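GTPase activator-like protein (Chaetomium thermophilum, PDB 6SSH) probably stimulates GTP hydrolysis by a small GTPase through its Rap/ran-GAP-type domain, the TSC2 GAP domain, which is the part of a longer protein described here. Local coordinates at residues V5-I10 with R32-L37; A39-R42 with T47-T50; N57-Q62 with K95-G100; Q62-W67 with E73-V78. All coordinates share one frame; numbering follows the deposited sequence.

Contact 1 of 4, residues V5-I10 with R32-L37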
loop_
_atom_site.group_PDB
_atom_site.type_symbol
_atom_site.label_atom_id
_atom_site.label_comp_id
_atom_site.label_asym_id
_atom_site.label_seq_id
_atom_site.Cartn_x
_atom_site.Cartn_y
_atom_site.Cartn_z
ATOM N N VAL A 5 2.357 -0.700 6.820
ATOM C CA VAL A 5 1.345 -0.924 5.843
ATOM C C VAL A 5 1.960 -0.967 4.447
ATOM O O VAL A 5 2.670 -0.041 4.060
ATOM C CB VAL A 5 0.272 0.176 5.934
ATOM C CG1 VAL A 5 -0.764 0.029 4.842
ATOM C CG2 VAL A 5 -0.442 0.208 7.302
ATOM N N GLY A 6 1.686 -1.999 3.674
ATOM C CA GLY A 6 2.213 -2.071 2.338
ATOM C C GLY A 6 1.502 -1.182 1.355
ATOM O O GLY A 6 0.298 -0.813 1.582
ATOM N N VAL A 7 2.144 -0.784 0.281
ATOM C CA VAL A 7 1.524 -0.058 -0.798
ATOM C C VAL A 7 2.067 -0.641 -2.069
ATOM O O VAL A 7 3.302 -0.614 -2.309
ATOM C CB VAL A 7 1.812 1.457 -0.802
ATOM C CG1 VAL A 7 1.046 2.119 -1.924
ATOM C CG2 VAL A 7 1.479 2.077 0.558
ATOM N N ILE A 8 1.189 -1.193 -2.878
ATOM C CA ILE A 8 1.564 -1.984 -4.057
ATOM C C ILE A 8 0.905 -1.476 -5.318
ATOM O O ILE A 8 -0.345 -1.476 -5.386
ATOM C CB ILE A 8 1.158 -3.449 -3.888
ATOM C CG1 ILE A 8 1.699 -4.044 -2.571
ATOM C CG2 ILE A 8 1.637 -4.268 -5.087
ATOM C CD1 ILE A 8 1.020 -5.347 -2.145
ATOM N N TYR A 9 1.649 -1.033 -6.312
ATOM C CA TYR A 9 1.131 -0.586 -7.602
ATOM C C TYR A 9 1.061 -1.737 -8.581
ATOM O O TYR A 9 2.072 -2.429 -8.803
ATOM C CB TYR A 9 2.043 0.507 -8.199
ATOM C CG TYR A 9 1.517 1.026 -9.513
ATOM C CD1 TYR A 9 0.469 1.942 -9.554
ATOM C CD2 TYR A 9 2.002 0.586 -10.728
ATOM C CE1 TYR A 9 -0.047 2.388 -10.745
ATOM C CE2 TYR A 9 1.493 1.034 -11.936
ATOM C CZ TYR A 9 0.448 1.941 -11.966
ATOM O OH TYR A 9 -0.032 2.354 -13.173
ATOM N N ILE A 10 -0.120 -1.933 -9.164
ATOM C CA ILE A 10 -0.341 -2.931 -10.212
ATOM C C ILE A 10 -0.507 -2.240 -11.556
ATOM O O ILE A 10 -1.416 -1.418 -11.706
ATOM C CB ILE A 10 -1.535 -3.833 -9.929
ATOM C CG1 ILE A 10 -1.474 -4.401 -8.515
ATOM C CG2 ILE A 10 -1.598 -4.891 -11.001
ATOM C CD1 ILE A 10 -2.629 -5.322 -8.172
ATOM N N ARG A 32 1.174 11.146 -6.845
ATOM C CA ARG A 32 0.630 12.268 -6.069
ATOM C C ARG A 32 -0.080 11.724 -4.829
ATOM O O ARG A 32 -0.014 12.312 -3.766
ATOM C CB ARG A 32 -0.285 13.117 -6.923
ATOM C CG ARG A 32 0.485 14.042 -7.846
ATOM C CD ARG A 32 -0.497 15.019 -8.541
ATOM N NE ARG A 32 -1.190 14.332 -9.620
ATOM C CZ ARG A 32 -0.737 14.241 -10.873
ATOM N NH1 ARG A 32 0.416 14.811 -11.220
ATOM N NH2 ARG A 32 -1.407 13.548 -11.784
ATOM N N PHE A 33 -0.698 10.561 -4.935
ATOM C CA PHE A 33 -1.344 9.914 -3.796
ATOM C C PHE A 33 -0.298 9.558 -2.736
ATOM O O PHE A 33 -0.511 9.833 -1.559
ATOM C CB PHE A 33 -2.080 8.661 -4.273
ATOM C CG PHE A 33 -2.372 7.650 -3.205
ATOM C CD1 PHE A 33 -3.397 7.872 -2.304
ATOM C CD2 PHE A 33 -1.643 6.457 -3.095
ATOM C CE1 PHE A 33 -3.649 6.975 -1.314
ATOM C CE2 PHE A 33 -1.953 5.556 -2.084
ATOM C CZ PHE A 33 -2.953 5.814 -1.243
ATOM N N LEU A 34 0.847 8.972 -3.117
ATOM C CA LEU A 34 1.892 8.695 -2.112
ATOM C C LEU A 34 2.322 9.922 -1.330
ATOM O O LEU A 34 2.467 9.866 -0.104
ATOM C CB LEU A 34 3.131 8.155 -2.819
ATOM C CG LEU A 34 3.006 6.731 -3.414
ATOM C CD1 LEU A 34 4.360 6.382 -4.036
ATOM C CD2 LEU A 34 2.614 5.719 -2.378
ATOM N N LYS A 35 2.422 11.047 -2.027
ATOM C CA LYS A 35 2.864 12.273 -1.401
ATOM C C LYS A 35 1.838 12.788 -0.434
ATOM O O LYS A 35 2.176 13.534 0.483
ATOM C CB LYS A 35 3.178 13.316 -2.477
ATOM C CG LYS A 35 4.405 12.975 -3.261
ATOM C CD LYS A 35 4.655 14.005 -4.358
ATOM C CE LYS A 35 5.677 13.521 -5.360
ATOM N NZ LYS A 35 6.038 14.586 -6.354
ATOM N N GLY A 36 0.556 12.439 -0.616
ATOM C CA GLY A 36 -0.430 12.786 0.382
ATOM C C GLY A 36 -0.565 11.821 1.537
ATOM O O GLY A 36 -1.025 12.148 2.645
ATOM N N LEU A 37 -0.125 10.594 1.316
ATOM C CA LEU A 37 -0.252 9.555 2.279
ATOM C C LEU A 37 0.725 9.747 3.400
ATOM O O LEU A 37 0.412 9.519 4.565
ATOM C CB LEU A 37 0.058 8.234 1.571
ATOM C CG LEU A 37 -0.354 6.978 2.232
ATOM C CD1 LEU A 37 -1.880 6.900 2.484
ATOM C CD2 LEU A 37 0.110 5.835 1.332
#

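Contact 2 of 4, residues A39-R42 with T47-T50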
loop_
_atom_site.group_PDB
_atom_site.type_symbol
_atom_site.label_atom_id
_atom_site.label_comp_id
_atom_site.label_asym_id
_atom_site.label_seq_id
_atom_site.Cartn_x
_atom_site.Cartn_y
_atom_site.Cartn_z
ATOM N N ALA A 39 4.997 11.608 4.447
ATOM C CA ALA A 39 6.165 12.412 4.052
ATOM C C ALA A 39 7.281 11.517 3.541
ATOM O O ALA A 39 7.564 10.470 4.102
ATOM C CB ALA A 39 6.670 13.190 5.178
ATOM N N LEU A 40 7.952 12.005 2.511
ATOM C CA LEU A 40 9.135 11.303 1.988
ATOM C C LEU A 40 10.260 11.370 3.029
ATOM O O LEU A 40 10.588 12.460 3.528
ATOM C CB LEU A 40 9.552 12.003 0.705
ATOM C CG LEU A 40 10.625 11.219 -0.059
ATOM C CD1 LEU A 40 10.099 10.041 -0.773
ATOM C CD2 LEU A 40 11.393 12.157 -1.025
ATOM N N THR A 41 10.795 10.212 3.376
ATOM C CA THR A 41 11.709 10.093 4.496
ATOM C C THR A 41 12.916 9.240 4.094
ATOM O O THR A 41 12.738 8.154 3.526
ATOM C CB THR A 41 10.964 9.506 5.682
ATOM O OG1 THR A 41 9.820 10.338 5.937
ATOM C CG2 THR A 41 11.792 9.520 6.939
ATOM N N ARG A 42 14.120 9.751 4.356
ATOM C CA ARG A 42 15.358 9.049 4.030
ATOM C C ARG A 42 15.570 7.876 4.986
ATOM O O ARG A 42 15.447 8.013 6.202
ATOM C CB ARG A 42 16.534 10.043 4.122
ATOM C CG ARG A 42 17.871 9.474 3.644
ATOM C CD ARG A 42 17.969 9.414 2.084
ATOM N NE ARG A 42 19.279 8.908 1.649
ATOM C CZ ARG A 42 19.599 7.600 1.704
ATOM N NH1 ARG A 42 18.737 6.632 2.074
ATOM N NH2 ARG A 42 20.845 7.266 1.339
ATOM N N THR A 47 16.591 7.535 12.284
ATOM C CA THR A 47 16.598 7.515 13.754
ATOM C C THR A 47 15.246 7.127 14.337
ATOM O O THR A 47 14.993 7.313 15.517
ATOM C CB THR A 47 17.001 8.868 14.348
ATOM O OG1 THR A 47 16.145 9.891 13.827
ATOM C CG2 THR A 47 18.476 9.134 13.977
ATOM N N PHE A 48 14.350 6.625 13.500
ATOM C CA PHE A 48 13.036 6.186 13.925
ATOM C C PHE A 48 12.932 4.680 13.589
ATOM O O PHE A 48 13.805 4.127 12.894
ATOM C CB PHE A 48 11.929 6.981 13.204
ATOM C CG PHE A 48 11.960 6.881 11.685
ATOM C CD1 PHE A 48 11.208 5.941 11.044
ATOM C CD2 PHE A 48 12.763 7.724 10.919
ATOM C CE1 PHE A 48 11.247 5.817 9.665
ATOM C CE2 PHE A 48 12.807 7.596 9.542
ATOM C CZ PHE A 48 12.042 6.668 8.926
ATOM N N ASN A 49 11.842 4.046 14.022
ATOM C CA ASN A 49 11.590 2.638 13.743
ATOM C C ASN A 49 11.147 2.491 12.288
ATOM O O ASN A 49 10.055 2.907 11.934
ATOM C CB ASN A 49 10.486 2.135 14.673
ATOM C CG ASN A 49 10.232 0.625 14.553
ATOM O OD1 ASN A 49 10.562 -0.004 13.566
ATOM N ND2 ASN A 49 9.557 0.058 15.551
ATOM N N THR A 50 11.996 1.913 11.442
ATOM C CA THR A 50 11.704 1.765 10.016
ATOM C C THR A 50 10.934 0.491 9.666
ATOM O O THR A 50 10.701 0.225 8.500
ATOM C CB THR A 50 12.951 1.790 9.183
ATOM O OG1 THR A 50 13.759 0.672 9.572
ATOM C CG2 THR A 50 13.755 3.119 9.405
#

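Contact 3 of 4, residues N57-Q62 with K95-G100. With EDO (1,2-ethanediol), chain B.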
loop_
_atom_site.group_PDB
_atom_site.type_symbol
_atom_site.label_atom_id
_atom_site.label_comp_id
_atom_site.label_asym_id
_atom_site.label_seq_id
_atom_site.Cartn_x
_atom_site.Cartn_y
_atom_site.Cartn_z
ATOM N N ASN A 57 22.245 0.072 4.263
ATOM C CA ASN A 57 22.768 0.078 2.937
ATOM C C ASN A 57 21.798 0.354 1.834
ATOM O O ASN A 57 22.070 0.076 0.675
ATOM C CB ASN A 57 23.430 -1.296 2.559
ATOM C CG ASN A 57 24.471 -1.792 3.549
ATOM O OD1 ASN A 57 25.539 -1.206 3.673
ATOM N ND2 ASN A 57 24.184 -2.919 4.202
ATOM N N ASP A 58 20.615 0.901 2.174
ATOM C CA ASP A 58 19.596 1.243 1.173
ATOM C C ASP A 58 19.145 0.042 0.356
ATOM O O ASP A 58 18.669 0.197 -0.749
ATOM C CB ASP A 58 20.023 2.376 0.249
ATOM C CG ASP A 58 20.186 3.713 0.953
ATOM O OD1 ASP A 58 19.436 3.951 1.945
ATOM O OD2 ASP A 58 21.043 4.548 0.507
ATOM N N MET A 59 19.178 -1.133 0.961
ATOM C CA MET A 59 18.766 -2.326 0.258
ATOM C C MET A 59 17.288 -2.279 -0.146
ATOM O O MET A 59 16.892 -2.865 -1.168
ATOM C CB MET A 59 18.991 -3.537 1.175
ATOM C CG MET A 59 18.534 -4.829 0.503
ATOM S SD MET A 59 18.941 -6.244 1.581
ATOM C CE MET A 59 17.793 -6.167 2.880
ATOM N N ASP A 60 16.473 -1.594 0.670
ATOM C CA ASP A 60 15.045 -1.471 0.402
ATOM C C ASP A 60 14.724 -0.115 -0.235
ATOM O O ASP A 60 13.536 0.277 -0.276
ATOM C CB ASP A 60 14.260 -1.649 1.688
ATOM C CG ASP A 60 14.434 -3.027 2.252
ATOM O OD1 ASP A 60 14.303 -4.032 1.489
ATOM O OD2 ASP A 60 14.770 -3.184 3.418
ATOM N N GLY A 61 15.719 0.592 -0.758
ATOM C CA GLY A 61 15.514 1.893 -1.348
ATOM C C GLY A 61 16.047 2.995 -0.455
ATOM O O GLY A 61 16.204 2.789 0.738
ATOM N N GLN A 62 16.254 4.153 -1.046
ATOM C CA GLN A 62 16.717 5.320 -0.313
ATOM C C GLN A 62 15.630 5.998 0.506
ATOM O O GLN A 62 15.924 6.606 1.551
ATOM C CB GLN A 62 17.411 6.321 -1.235
ATOM C CG GLN A 62 18.656 5.755 -1.891
ATOM C CD GLN A 62 19.215 6.703 -2.884
ATOM O OE1 GLN A 62 18.798 7.866 -2.974
ATOM N NE2 GLN A 62 20.164 6.225 -3.677
ATOM N N LYS A 95 11.269 -7.581 -1.579
ATOM C CA LYS A 95 10.030 -6.787 -1.446
ATOM C C LYS A 95 8.950 -7.615 -0.786
ATOM O O LYS A 95 8.224 -7.093 0.082
ATOM C CB LYS A 95 9.540 -6.333 -2.796
ATOM C CG LYS A 95 10.594 -5.563 -3.597
ATOM C CD LYS A 95 9.965 -4.745 -4.714
ATOM C CE LYS A 95 10.988 -4.205 -5.729
ATOM N NZ LYS A 95 10.397 -3.222 -6.665
ATOM N N LYS A 96 8.803 -8.876 -1.135
ATOM C CA LYS A 96 7.768 -9.753 -0.573
ATOM C C LYS A 96 7.895 -9.864 0.911
ATOM O O LYS A 96 6.878 -10.021 1.634
ATOM C CB LYS A 96 7.745 -11.125 -1.259
ATOM C CG LYS A 96 6.715 -12.110 -0.860
ATOM C CD LYS A 96 5.287 -11.620 -1.065
ATOM C CE LYS A 96 4.217 -12.548 -0.510
ATOM N NZ LYS A 96 4.119 -13.814 -1.243
ATOM N N ARG A 97 9.121 -9.816 1.445
ATOM C CA ARG A 97 9.304 -10.008 2.881
ATOM C C ARG A 97 8.605 -8.898 3.656
ATOM O O ARG A 97 8.225 -9.154 4.830
ATOM C CB ARG A 97 10.777 -10.104 3.285
ATOM C CG ARG A 97 11.498 -8.738 3.366
ATOM C CD ARG A 97 12.986 -8.972 3.692
ATOM N NE ARG A 97 13.596 -7.826 4.356
ATOM C CZ ARG A 97 14.130 -6.809 3.736
ATOM N NH1 ARG A 97 14.668 -5.859 4.446
ATOM N NH2 ARG A 97 14.091 -6.658 2.426
ATOM N N HIS A 98 8.447 -7.738 3.064
ATOM C CA HIS A 98 7.708 -6.663 3.740
ATOM C C HIS A 98 6.215 -6.862 3.592
ATOM O O HIS A 98 5.520 -7.044 4.586
ATOM C CB HIS A 98 8.121 -5.303 3.220
ATOM C CG HIS A 98 9.567 -5.037 3.362
ATOM N ND1 HIS A 98 10.143 -4.903 4.602
ATOM C CD2 HIS A 98 10.519 -4.819 2.447
ATOM C CE1 HIS A 98 11.451 -4.674 4.416
ATOM N NE2 HIS A 98 11.696 -4.638 3.127
ATOM N N ILE A 99 5.721 -6.880 2.362
ATOM C CA ILE A 99 4.258 -6.927 2.187
ATOM C C ILE A 99 3.692 -8.265 2.621
ATOM O O ILE A 99 2.557 -8.274 3.142
ATOM C CB ILE A 99 3.828 -6.483 0.777
ATOM C CG1 ILE A 99 4.348 -7.488 -0.220
ATOM C CG2 ILE A 99 4.277 -5.004 0.521
ATOM C CD1 ILE A 99 3.287 -8.259 -0.836
ATOM N N GLY A 100 4.416 -9.349 2.547
ATOM C CA GLY A 100 3.913 -10.643 2.988
ATOM C C GLY A 100 3.817 -10.768 4.477
ATOM O O GLY A 100 3.105 -11.639 4.983
HETATM C C1 EDO B . 14.866 4.445 -4.594
HETATM O O1 EDO B . 16.140 4.382 -3.898
HETATM C C2 EDO B . 13.842 5.246 -3.801
HETATM O O2 EDO B . 13.529 4.629 -2.568
#

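Contact 4 of 4, residues Q62-W67 with E73-V78. With EDO (1,2-ethanediol), chain B; EDO (1,2-ethanediol), chain E.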
loop_
_atom_site.group_PDB
_atom_site.type_symbol
_atom_site.label_atom_id
_atom_site.label_comp_id
_atom_site.label_asym_id
_atom_site.label_seq_id
_atom_site.Cartn_x
_atom_site.Cartn_y
_atom_site.Cartn_z
ATOM N N GLN A 62 16.254 4.153 -1.046
ATOM C CA GLN A 62 16.717 5.320 -0.313
ATOM C C GLN A 62 15.630 5.998 0.506
ATOM O O GLN A 62 15.924 6.606 1.551
ATOM C CB GLN A 62 17.411 6.321 -1.235
ATOM C CG GLN A 62 18.656 5.755 -1.891
ATOM C CD GLN A 62 19.215 6.703 -2.884
ATOM O OE1 GLN A 62 18.798 7.866 -2.974
ATOM N NE2 GLN A 62 20.164 6.225 -3.677
ATOM N N TYR A 63 14.385 5.897 0.082
ATOM C CA TYR A 63 13.256 6.626 0.686
ATOM C C TYR A 63 12.031 5.764 0.886
ATOM O O TYR A 63 11.784 4.861 0.124
ATOM C CB TYR A 63 12.868 7.817 -0.174
ATOM C CG TYR A 63 13.913 8.871 -0.251
ATOM C CD1 TYR A 63 14.849 8.879 -1.302
ATOM C CD2 TYR A 63 14.024 9.878 0.713
ATOM C CE1 TYR A 63 15.875 9.817 -1.369
ATOM C CE2 TYR A 63 15.029 10.844 0.633
ATOM C CZ TYR A 63 15.944 10.795 -0.385
ATOM O OH TYR A 63 16.927 11.744 -0.481
ATOM N N THR A 64 11.251 6.083 1.916
ATOM C CA THR A 64 9.872 5.619 2.004
ATOM C C THR A 64 8.985 6.818 2.358
ATOM O O THR A 64 9.464 7.948 2.384
ATOM C CB THR A 64 9.763 4.464 2.959
ATOM O OG1 THR A 64 8.476 3.887 2.675
ATOM C CG2 THR A 64 9.890 4.850 4.385
ATOM N N TYR A 65 7.715 6.536 2.542
ATOM C CA TYR A 65 6.751 7.505 2.991
ATOM C C TYR A 65 6.290 7.108 4.395
ATOM O O TYR A 65 6.046 5.930 4.667
ATOM C CB TYR A 65 5.547 7.572 2.011
ATOM C CG TYR A 65 5.914 8.190 0.685
ATOM C CD1 TYR A 65 6.434 7.403 -0.340
ATOM C CD2 TYR A 65 5.818 9.560 0.470
ATOM C CE1 TYR A 65 6.825 7.978 -1.512
ATOM C CE2 TYR A 65 6.179 10.141 -0.700
ATOM C CZ TYR A 65 6.676 9.327 -1.709
ATOM O OH TYR A 65 7.037 9.933 -2.900
ATOM N N CYS A 66 6.147 8.125 5.258
ATOM C CA CYS A 66 5.814 7.884 6.664
ATOM C C CYS A 66 4.798 8.907 7.151
ATOM O O CYS A 66 4.827 10.063 6.773
ATOM C CB CYS A 66 7.072 7.990 7.549
ATOM S SG CYS A 66 8.364 6.828 7.125
ATOM N N TRP A 67 3.993 8.471 8.108
ATOM C CA TRP A 67 2.990 9.345 8.742
ATOM C C TRP A 67 3.101 9.298 10.229
ATOM O O TRP A 67 3.331 8.238 10.785
ATOM C CB TRP A 67 1.593 8.857 8.352
ATOM C CG TRP A 67 0.505 9.453 9.144
ATOM C CD1 TRP A 67 -0.062 8.956 10.304
ATOM C CD2 TRP A 67 -0.115 10.642 8.857
ATOM N NE1 TRP A 67 -1.023 9.802 10.738
ATOM C CE2 TRP A 67 -1.095 10.857 9.869
ATOM C CE3 TRP A 67 -0.001 11.564 7.833
ATOM C CZ2 TRP A 67 -1.947 11.971 9.895
ATOM C CZ3 TRP A 67 -0.869 12.670 7.847
ATOM C CH2 TRP A 67 -1.810 12.880 8.874
ATOM N N GLU A 73 2.387 6.099 14.603
ATOM C CA GLU A 73 3.236 6.307 13.446
ATOM C C GLU A 73 2.869 5.197 12.466
ATOM O O GLU A 73 2.512 4.082 12.897
ATOM C CB GLU A 73 4.735 6.159 13.765
ATOM C CG GLU A 73 5.332 7.307 14.557
ATOM C CD GLU A 73 6.774 7.098 14.915
ATOM O OE1 GLU A 73 7.476 6.215 14.333
ATOM O OE2 GLU A 73 7.227 7.815 15.827
ATOM N N ILE A 74 2.945 5.498 11.183
ATOM C CA ILE A 74 2.818 4.457 10.156
ATOM C C ILE A 74 4.024 4.582 9.256
ATOM O O ILE A 74 4.299 5.639 8.721
ATOM C CB ILE A 74 1.557 4.615 9.250
ATOM C CG1 ILE A 74 0.328 4.784 10.088
ATOM C CG2 ILE A 74 1.460 3.463 8.268
ATOM C CD1 ILE A 74 -0.905 5.191 9.200
ATOM N N VAL A 75 4.718 3.462 9.016
ATOM C CA VAL A 75 5.734 3.357 7.984
ATOM C C VAL A 75 5.098 2.586 6.846
ATOM O O VAL A 75 4.595 1.454 7.059
ATOM C CB VAL A 75 6.977 2.636 8.473
ATOM C CG1 VAL A 75 7.981 2.459 7.336
ATOM C CG2 VAL A 75 7.620 3.405 9.605
ATOM N N PHE A 76 5.092 3.177 5.655
ATOM C CA PHE A 76 4.580 2.470 4.470
ATOM C C PHE A 76 5.716 1.682 3.824
ATOM O O PHE A 76 6.892 2.114 3.807
ATOM C CB PHE A 76 3.949 3.452 3.485
ATOM C CG PHE A 76 2.695 4.100 4.053
ATOM C CD1 PHE A 76 2.771 5.360 4.613
ATOM C CD2 PHE A 76 1.495 3.384 4.127
ATOM C CE1 PHE A 76 1.628 5.955 5.178
ATOM C CE2 PHE A 76 0.368 3.978 4.672
ATOM C CZ PHE A 76 0.466 5.252 5.207
ATOM N N HIS A 77 5.350 0.507 3.330
ATOM C CA HIS A 77 6.275 -0.371 2.604
ATOM C C HIS A 77 5.866 -0.313 1.161
ATOM O O HIS A 77 4.944 -1.020 0.744
ATOM C CB HIS A 77 6.237 -1.795 3.095
ATOM C CG HIS A 77 6.678 -1.985 4.499
ATOM N ND1 HIS A 77 6.234 -3.045 5.262
ATOM C CD2 HIS A 77 7.640 -1.359 5.231
ATOM C CE1 HIS A 77 6.880 -3.042 6.421
ATOM N NE2 HIS A 77 7.751 -2.024 6.425
ATOM N N VAL A 78 6.466 0.574 0.396
ATOM C CA VAL A 78 5.998 0.950 -0.941
ATOM C C VAL A 78 6.848 0.159 -1.958
ATOM O O VAL A 78 8.022 0.457 -2.133
ATOM C CB VAL A 78 6.115 2.430 -1.201
ATOM C CG1 VAL A 78 5.520 2.772 -2.550
ATOM C CG2 VAL A 78 5.398 3.227 -0.053
HETATM C C1 EDO B . 14.866 4.445 -4.594
HETATM O O1 EDO B . 16.140 4.382 -3.898
HETATM C C2 EDO B . 13.842 5.246 -3.801
HETATM O O2 EDO B . 13.529 4.629 -2.568
HETATM C C1 EDO E . 10.119 9.482 -5.196
HETATM O O1 EDO E . 8.964 8.701 -4.780
HETATM C C2 EDO E . 11.358 9.516 -4.274
HETATM O O2 EDO E . 11.964 8.230 -4.060
HETATM O O HOH W 1 8.945 1.545 1.196
#

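Contact 1 of 4, residues V5-I10 with R32-L37
Val7 on the strand puts one methyl against Leu34 and the other against Leu37, and with those two leucines it packs helix 28-37 onto a face of the mixed beta sheet. Strand 2-10 sits inside that sheet, between strands 73-78 and 104-109, and the helix packs against one side of it. The CA atoms of Val7 and Leu34 are 8.9 Å apart, a spacing that is filled by side chains.

The interaction is apolar throughout, with no hydrogen bond between the two segments. Val7 CG1 stands anti to its own backbone N (chi1 -177°), and this turns both branches of the valine outward as a fork. CG1 meets Leu34 CD2 at 4.0 Å. Here the two side chains run past each other in opposite directions, with CD2 as the leucine's touching methyl. Leu37, one helical turn further on, has CG anti to N (chi1 -164°) and drives its branch almost straight at the strand, meeting the valine tip to tip.

Neighbouring hydrophobic groups continue the layer: Phe76 of strand 73-78 touches both Val7 and Leu37, while Phe33 meets the ring of Trp108. All of this is buried core near the middle of the domain.

Polar groups deal with the helix end. The carbonyls of Gly36 and Leu37 both accept from Arg188 NH1 of helix 183-201, and within the last turn Leu37 N bonds to Phe33 O at 3.0 Å. At the tip of the same leucine, CD2 rests 4.1 Å from Val7 CG2.

Contact 2 of 4, residues A39-R42 with T47-T50
Thr41 and Phe48 come at each other from opposite directions, the threonine offering its methyl and the phenylalanine the far end of its ring. Thr41 CG2 lies 3.4 Å from Phe48 CE2 and 3.5 Å from Phe48 CZ, approaching obliquely. That closeness is somewhat doubtful, because Thr41 has a second conformer. With Phe48 CG lodged between its backbone N and carbonyl carbon (chi1 59°), the ring is thrown back across the gap toward the strand.

The pair joins an edge strand of the sheet, 39-42, to the loop that follows it, folding that loop back over its own strand at the surface of the domain. Arg42 O marks the other brush with the ring, 4.3 Å from Phe48 CE2.

The hydroxyl of Thr41 is turned to its own strand: OG1 donates to Ala39 O at 2.9 Å, standing well above the carbonyl plane, 58° out of it. In this conformer the bond is consistent with the rotation that leaves CG2 facing Phe48. Arg42 sets its CB away from the loop and sends its guanidinium to Asp58, in a salt bridge through NH1, which also bonds to Gln62 O.

Contact 3 of 4, residues N57-Q62 with K95-G100
The carboxylate of Asp60 is gripped end-on by the guanidinium of Arg97, with OD1 at the guanidinium's edge, and is met from above its own plane by the imidazole of His98. These three flat groups pin a type I beta turn, Asp58 to Gly61, to helix 93-99. Arg97 NH2 bonds to Asp60 OD1 at 2.8 Å and Arg97 NH1 to Asp60 OD2 at 2.9 Å, each oxygen using its syn lone pair. The two planes are 32° apart, so this two-pronged salt bridge is tilted. The carboxylate and the His98 ring stand nearly perpendicular, 82° apart; His98 NE2 donates almost straight to Asp60 OD1 at 3.1 Å, with that oxygen in the ring plane. The two helix side chains also overlap: His98 NE2 lies over one guanidinium face, toward its rim, and Arg97 CG lies 4.0 Å above the plane of the His98 ring, over its centre.

Arg97 reaches the turn because CG is wedged between backbone N and carbonyl carbon (chi1 79°) and the chain then runs extended to NE. OD1 thus takes two donors, and OD2 a second one from Asp54 N, so each oxygen of this buried carboxylate has two donors, which would be expected to favour its charged form.

Met59 CE comes in obliquely, 3.5 Å from Arg97 NH1. At the last position of the turn, Gly61 adopts a positive phi suited to glycine, and Gln62 N donates to O1 of a 1,2-ethanediol (chain B) at 2.9 Å.

Contact 4 of 4, residues Q62-W67 with E73-V78
Ile74 and Trp67 sit side by side as a hydrogen-bonded pair in the antiparallel beta hairpin of strands 63-68 and 73-78, Ile74 N bonding to Trp67 O at 2.8 Å. Cys66 and Val75 form the neighbouring non-hydrogen-bonded pair, their side chains on the other face of the sheet. The strand directions are 160° apart, so the hairpin is twisted.

On the face of Trp67 and Ile74 the bumps are mainly aromatic, with Ile74 and Val78 beside them. The Phe76 ring occupies the hollow bounded by the Tyr65 carbonyl and Trp67 CB: its edge points at that carbonyl, with CD1 3.3 Å from Tyr65 O, CE1 lies by Trp67 CB, and Ile74 CG2 rests on one of its faces. The indole and Ile74 side chains meet at a slant, CD1 to CD1 at 4.0 Å, and Arg188 adds a cation-pi contact to the indole. Further along, Val78 CG2 settles near Tyr65 CD1. Helix 28-37 closes over this surface, Leu34 meeting Tyr65 and Leu37 meeting Phe76.

On the opposite face the touching groups are small: Cys66 SG lies 4.3 Å from Val75 CG2, and Thr64 CG2 fits beside Val75 CG1.

Past Phe76 N, which bonds to Tyr65 O, the strands separate and a side chain takes over. Thr64 OG1, anti to its backbone N (chi1 -165°), donates to Phe76 O at 2.6 Å. A water then spans the gap, donating to Thr64 OG1 and accepting from Val78 N, 2.8 Å to each.

From the N terminus, contact 1 comes first, closing the stretch between strand 2-10 and helix 28-37. The chain runs straight on into strand 39-42, and contact 2 shuts a short loop there. Both are complete before Asn57, where contact 3 opens; it closes only at helix 93-99, and hairpin contact 4 lies wholly within that span, sharing Gln62. None of them cross. Strand 73-78 of contact 4 pairs with strand 2-10 of contact 1, while strand 63-68 pairs with strand 39-42 of contact 2. The Arg42-Asp58 salt bridge ties contact 2 to contact 3, and Ile99 reaches back to Gly6 and Ile8.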